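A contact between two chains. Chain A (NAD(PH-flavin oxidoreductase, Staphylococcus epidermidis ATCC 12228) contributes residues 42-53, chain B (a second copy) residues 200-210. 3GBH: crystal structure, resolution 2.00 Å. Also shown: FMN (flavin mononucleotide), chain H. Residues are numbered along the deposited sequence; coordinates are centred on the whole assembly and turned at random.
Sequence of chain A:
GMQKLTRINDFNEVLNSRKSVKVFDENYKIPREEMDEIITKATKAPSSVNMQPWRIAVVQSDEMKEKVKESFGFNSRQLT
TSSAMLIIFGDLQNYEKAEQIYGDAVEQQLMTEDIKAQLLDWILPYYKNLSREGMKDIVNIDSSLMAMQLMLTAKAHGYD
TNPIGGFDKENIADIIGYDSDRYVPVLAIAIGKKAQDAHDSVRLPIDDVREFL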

# COMPACT_ATOMS: atom_id res chain seq x y z
N ALA A 42 -7.11 15.08 1.17
CA ALA A 42 -7.04 16.42 1.79
C ALA A 42 -7.95 17.43 1.13
O ALA A 42 -8.63 18.23 1.80
CB ALA A 42 -5.59 16.94 1.76
N THR A 43 -7.94 17.42 -0.20
CA THR A 43 -8.70 18.39 -1.00
C THR A 43 -10.21 18.12 -1.05
O THR A 43 -10.96 18.90 -1.63
CB THR A 43 -8.10 18.53 -2.41
OG1 THR A 43 -8.10 17.26 -3.07
CG2 THR A 43 -6.65 19.06 -2.33
N LYS A 44 -10.66 17.07 -0.37
CA LYS A 44 -12.08 16.89 -0.09
C LYS A 44 -12.59 17.89 0.95
O LYS A 44 -13.80 17.97 1.24
CB LYS A 44 -12.38 15.44 0.34
CG LYS A 44 -12.20 14.44 -0.77
CD LYS A 44 -12.40 12.99 -0.34
CE LYS A 44 -13.82 12.67 0.16
NZ LYS A 44 -14.85 13.07 -0.84
N ALA A 45 -11.69 18.67 1.53
CA ALA A 45 -12.05 19.75 2.44
C ALA A 45 -13.00 20.75 1.81
O ALA A 45 -13.03 20.92 0.57
CB ALA A 45 -10.79 20.48 2.91
N PRO A 46 -13.79 21.42 2.64
CA PRO A 46 -14.71 22.45 2.15
C PRO A 46 -13.95 23.74 1.87
O PRO A 46 -12.88 23.97 2.43
CB PRO A 46 -15.68 22.63 3.31
CG PRO A 46 -14.82 22.33 4.54
CD PRO A 46 -13.84 21.28 4.11
N SER A 47 -14.50 24.55 0.97
CA SER A 47 -13.98 25.87 0.68
C SER A 47 -15.16 26.75 0.32
O SER A 47 -16.17 26.28 -0.19
CB SER A 47 -12.98 25.85 -0.47
OG SER A 47 -13.54 25.25 -1.65
N SER A 48 -15.01 28.03 0.57
CA SER A 48 -16.02 29.02 0.22
C SER A 48 -16.38 28.87 -1.24
O SER A 48 -15.50 28.72 -2.10
CB SER A 48 -15.46 30.41 0.56
OG SER A 48 -16.39 31.41 0.25
N VAL A 49 -17.69 28.80 -1.49
CA VAL A 49 -18.30 28.53 -2.80
C VAL A 49 -17.59 27.43 -3.61
O VAL A 49 -17.58 27.43 -4.85
CB VAL A 49 -18.53 29.83 -3.62
CG1 VAL A 49 -19.55 30.78 -2.86
CG2 VAL A 49 -17.25 30.52 -3.91
N ASN A 50 -17.02 26.47 -2.89
CA ASN A 50 -16.31 25.36 -3.52
C ASN A 50 -15.25 25.78 -4.52
O ASN A 50 -14.96 25.04 -5.47
CB ASN A 50 -17.31 24.39 -4.17
CG ASN A 50 -16.71 23.00 -4.43
OD1 ASN A 50 -15.87 22.52 -3.67
ND2 ASN A 50 -17.15 22.35 -5.51
N MSE A 51 -14.61 26.93 -4.28
CA MSE A 51 -13.69 27.49 -5.27
C MSE A 51 -12.25 27.00 -5.09
O MSE A 51 -11.39 27.26 -5.94
CB MSE A 51 -13.73 29.01 -5.24
CG MSE A 51 -13.41 29.63 -6.59
SE MSE A 51 -14.61 29.13 -8.02
CE MSE A 51 -16.26 29.97 -7.38
N GLN A 52 -11.99 26.27 -4.01
CA GLN A 52 -10.78 25.45 -3.90
C GLN A 52 -9.52 26.23 -4.27
O GLN A 52 -8.79 25.84 -5.20
CB GLN A 52 -10.92 24.21 -4.80
CG GLN A 52 -12.03 23.27 -4.40
CD GLN A 52 -12.44 22.38 -5.53
OE1 GLN A 52 -11.71 21.45 -5.90
NE2 GLN A 52 -13.64 22.63 -6.11
N PRO A 53 -9.23 27.30 -3.52
CA PRO A 53 -8.13 28.20 -3.90
C PRO A 53 -6.71 27.71 -3.58
O PRO A 53 -5.73 28.40 -3.91
CB PRO A 53 -8.45 29.45 -3.10
CG PRO A 53 -8.99 28.89 -1.82
CD PRO A 53 -9.84 27.72 -2.26
N ASP B 200 -23.84 16.27 -2.89
CA ASP B 200 -22.48 15.93 -3.25
C ASP B 200 -21.88 17.05 -4.10
O ASP B 200 -22.61 17.74 -4.80
CB ASP B 200 -22.45 14.64 -4.05
CG ASP B 200 -22.72 13.40 -3.19
OD1 ASP B 200 -22.57 13.46 -1.95
OD2 ASP B 200 -23.10 12.37 -3.78
N SER B 201 -20.56 17.21 -4.05
CA SER B 201 -19.88 18.30 -4.76
C SER B 201 -18.63 17.78 -5.41
O SER B 201 -18.18 16.69 -5.09
CB SER B 201 -19.57 19.43 -3.80
OG SER B 201 -18.86 18.97 -2.68
N VAL B 202 -18.10 18.53 -6.38
CA VAL B 202 -16.93 18.07 -7.13
C VAL B 202 -15.68 18.73 -6.60
O VAL B 202 -15.72 19.78 -5.93
CB VAL B 202 -17.01 18.35 -8.67
CG1 VAL B 202 -18.09 17.48 -9.33
CG2 VAL B 202 -17.16 19.87 -8.96
N ARG B 203 -14.55 18.08 -6.91
CA ARG B 203 -13.24 18.66 -6.63
C ARG B 203 -12.41 18.65 -7.91
O ARG B 203 -12.61 17.78 -8.78
CB ARG B 203 -12.53 17.92 -5.50
CG ARG B 203 -13.22 18.03 -4.16
CD ARG B 203 -13.21 19.46 -3.60
NE ARG B 203 -13.76 19.52 -2.26
CZ ARG B 203 -15.06 19.49 -1.99
NH1 ARG B 203 -15.97 19.41 -2.95
NH2 ARG B 203 -15.48 19.54 -0.74
N LEU B 204 -11.51 19.62 -8.01
CA LEU B 204 -10.56 19.74 -9.11
C LEU B 204 -9.70 18.48 -9.20
O LEU B 204 -9.42 17.86 -8.17
CB LEU B 204 -9.61 20.93 -8.84
CG LEU B 204 -10.07 22.38 -9.07
CD1 LEU B 204 -9.08 23.38 -8.45
CD2 LEU B 204 -10.26 22.68 -10.56
N PRO B 205 -9.22 18.12 -10.39
CA PRO B 205 -8.25 17.05 -10.50
C PRO B 205 -6.98 17.49 -9.80
O PRO B 205 -6.64 18.68 -9.87
CB PRO B 205 -7.98 16.94 -12.01
CG PRO B 205 -9.00 17.76 -12.67
CD PRO B 205 -9.54 18.72 -11.70
N ILE B 206 -6.28 16.57 -9.15
CA ILE B 206 -5.17 17.02 -8.31
C ILE B 206 -4.03 17.63 -9.13
O ILE B 206 -3.29 18.47 -8.61
CB ILE B 206 -4.65 15.95 -7.30
CG1 ILE B 206 -4.14 14.71 -8.03
CG2 ILE B 206 -5.75 15.62 -6.26
CD1 ILE B 206 -3.19 13.88 -7.16
N ASP B 207 -3.92 17.25 -10.41
CA ASP B 207 -2.95 17.89 -11.32
C ASP B 207 -3.12 19.41 -11.45
O ASP B 207 -2.19 20.11 -11.89
CB ASP B 207 -3.07 17.31 -12.72
CG ASP B 207 -2.31 16.04 -12.90
OD1 ASP B 207 -1.45 15.73 -12.05
OD2 ASP B 207 -2.57 15.35 -13.91
N ASP B 208 -4.28 19.92 -11.08
CA ASP B 208 -4.52 21.37 -11.14
C ASP B 208 -4.20 22.11 -9.85
O ASP B 208 -4.24 23.35 -9.81
CB ASP B 208 -5.97 21.62 -11.57
CG ASP B 208 -6.20 21.18 -13.01
OD1 ASP B 208 -5.24 21.28 -13.79
OD2 ASP B 208 -7.29 20.67 -13.35
N VAL B 209 -3.88 21.37 -8.78
CA VAL B 209 -3.68 21.96 -7.48
C VAL B 209 -2.34 21.63 -6.84
O VAL B 209 -1.99 22.25 -5.86
CB VAL B 209 -4.80 21.58 -6.50
CG1 VAL B 209 -6.18 21.98 -7.08
CG2 VAL B 209 -4.77 20.13 -6.18
N ARG B 210 -1.59 20.64 -7.34
CA ARG B 210 -0.32 20.31 -6.73
C ARG B 210 0.70 20.01 -7.79
O ARG B 210 0.34 19.49 -8.84
CB ARG B 210 -0.44 19.10 -5.78
CG ARG B 210 -0.75 17.75 -6.45
CD ARG B 210 0.53 16.92 -6.77
NE ARG B 210 0.23 15.68 -7.48
CZ ARG B 210 0.03 15.59 -8.78
NH1 ARG B 210 0.07 16.66 -9.56
NH2 ARG B 210 -0.20 14.40 -9.32
N1 FMN H . -22.31 27.44 2.69
C2 FMN H . -23.47 28.18 2.88
O2 FMN H . -24.59 27.68 2.69
N3 FMN H . -23.37 29.50 3.25
C4 FMN H . -22.13 30.09 3.46
O4 FMN H . -22.08 31.29 3.80
C4A FMN H . -20.97 29.36 3.26
N5 FMN H . -19.72 29.91 3.43
C5A FMN H . -18.61 29.10 3.55
C6 FMN H . -17.40 29.60 4.07
C7 FMN H . -16.30 28.79 4.20
C7M FMN H . -15.01 29.34 4.75
C8 FMN H . -16.38 27.45 3.80
C8M FMN H . -15.22 26.51 3.91
C9 FMN H . -17.56 26.96 3.28
C9A FMN H . -18.70 27.76 3.16
N10 FMN H . -19.91 27.26 2.66
C10 FMN H . -21.07 28.02 2.86
C1' FMN H . -20.06 25.80 2.30
C2' FMN H . -19.39 25.59 0.94
O2' FMN H . -20.23 26.05 -0.11
C3' FMN H . -19.07 24.10 0.77
O3' FMN H . -18.10 23.73 1.73
C4' FMN H . -18.57 23.73 -0.63
O4' FMN H . -19.62 23.95 -1.57
C5' FMN H . -18.13 22.26 -0.65
O5' FMN H . -19.22 21.42 -0.33
P FMN H . -19.12 20.40 0.90
O1P FMN H . -20.39 19.60 1.00
O2P FMN H . -18.83 21.21 2.13
O3P FMN H . -17.95 19.46 0.69
O HOH W 1 -8.33 18.43 -5.77

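Two side-chain amides of chain A read the extended backbone of chain B on either side of R203(B) in the sequence, at V202(B) and L204(B), and these are the straightest hydrogen bonds of the contact. Q52(A) OE1 accepts from the backbone N of L204(B) at 2.8 Å (170°), and N50(A) ND2 donates to the backbone O of V202(B) at 3.0 Å (167°). The glutamine is held in place from its own side: its NE2 donates to N50(A) O at 2.8 Å, which leaves OE1 directed at chain B, while its backbone N donates to S47(A) OG at 3.0 Å. The closest CA pair is K44(A) CA to R203(B) CA at 6.9 Å, and no backbone-to-backbone hydrogen bond crosses the contact; side chains reaching to backbone join the stretches.

R203(B), between the two backbone anchors, has the largest area covered by the other stretch. Its CA-to-CB bond runs sideways, but the end of the side chain comes nearer to chain A and meets a run of backbone carbonyls at the end of the type I turn A42(A)–A45(A). R203(B) NH2 donates to A45(A) O at 3.1 Å and, more weakly, to K44(A) O at 3.0 Å; R203(B) NE makes weak bonds to T43(A) O at 2.9 Å and A45(A) O at 3.2 Å. Bent angles make the individual bonds modest, yet together they set three carbonyl oxygens along the NE/NH2 side of a positive charge. R203(B) NH2 also donates to FMN O3P at 2.9 Å, so the same guanidinium joins both chains to the negatively charged phosphate of the flavin cofactor. R203(B) NH1 turns back to its own chain, donating to S201(B) OG at 2.9 Å and V202(B) O at 3.0 Å; the latter oxygen therefore serves both the arginine and N50(A). N50(A) OD1 lies over one face of the guanidinium, 3.2 Å from R203(B) NH1, at an angle too poor for a hydrogen bond.

Water 1 extends the polar contact, donating to T43(A) OG1 at 3.0 Å and to L204(B) O at 2.7 Å. Both backbone polar atoms of L204(B) are thus engaged, N by the glutamine and O through the water.

Outward from these bonds the contacts are van der Waals approaches, several of them between an oxygen and carbon. Q52(A) OE1 lies 3.7 Å from L204(B) CB, and its approach to R203(B) CD at 3.4 Å brings the amide against the aliphatic part of the arginine. T43(A) points toward chain B, where its methyl CG2 meets V209(B) CG2 at 4.4 Å and its OG1 lies 4.3 Å from I206(B) CG2. The 3-10 segment 206–208 and V209(B), directly after it, place I206(B) and V209(B) near this threonine. K44(A), by contrast, points its CA-to-CB bond away and contributes its carbonyl to the contact.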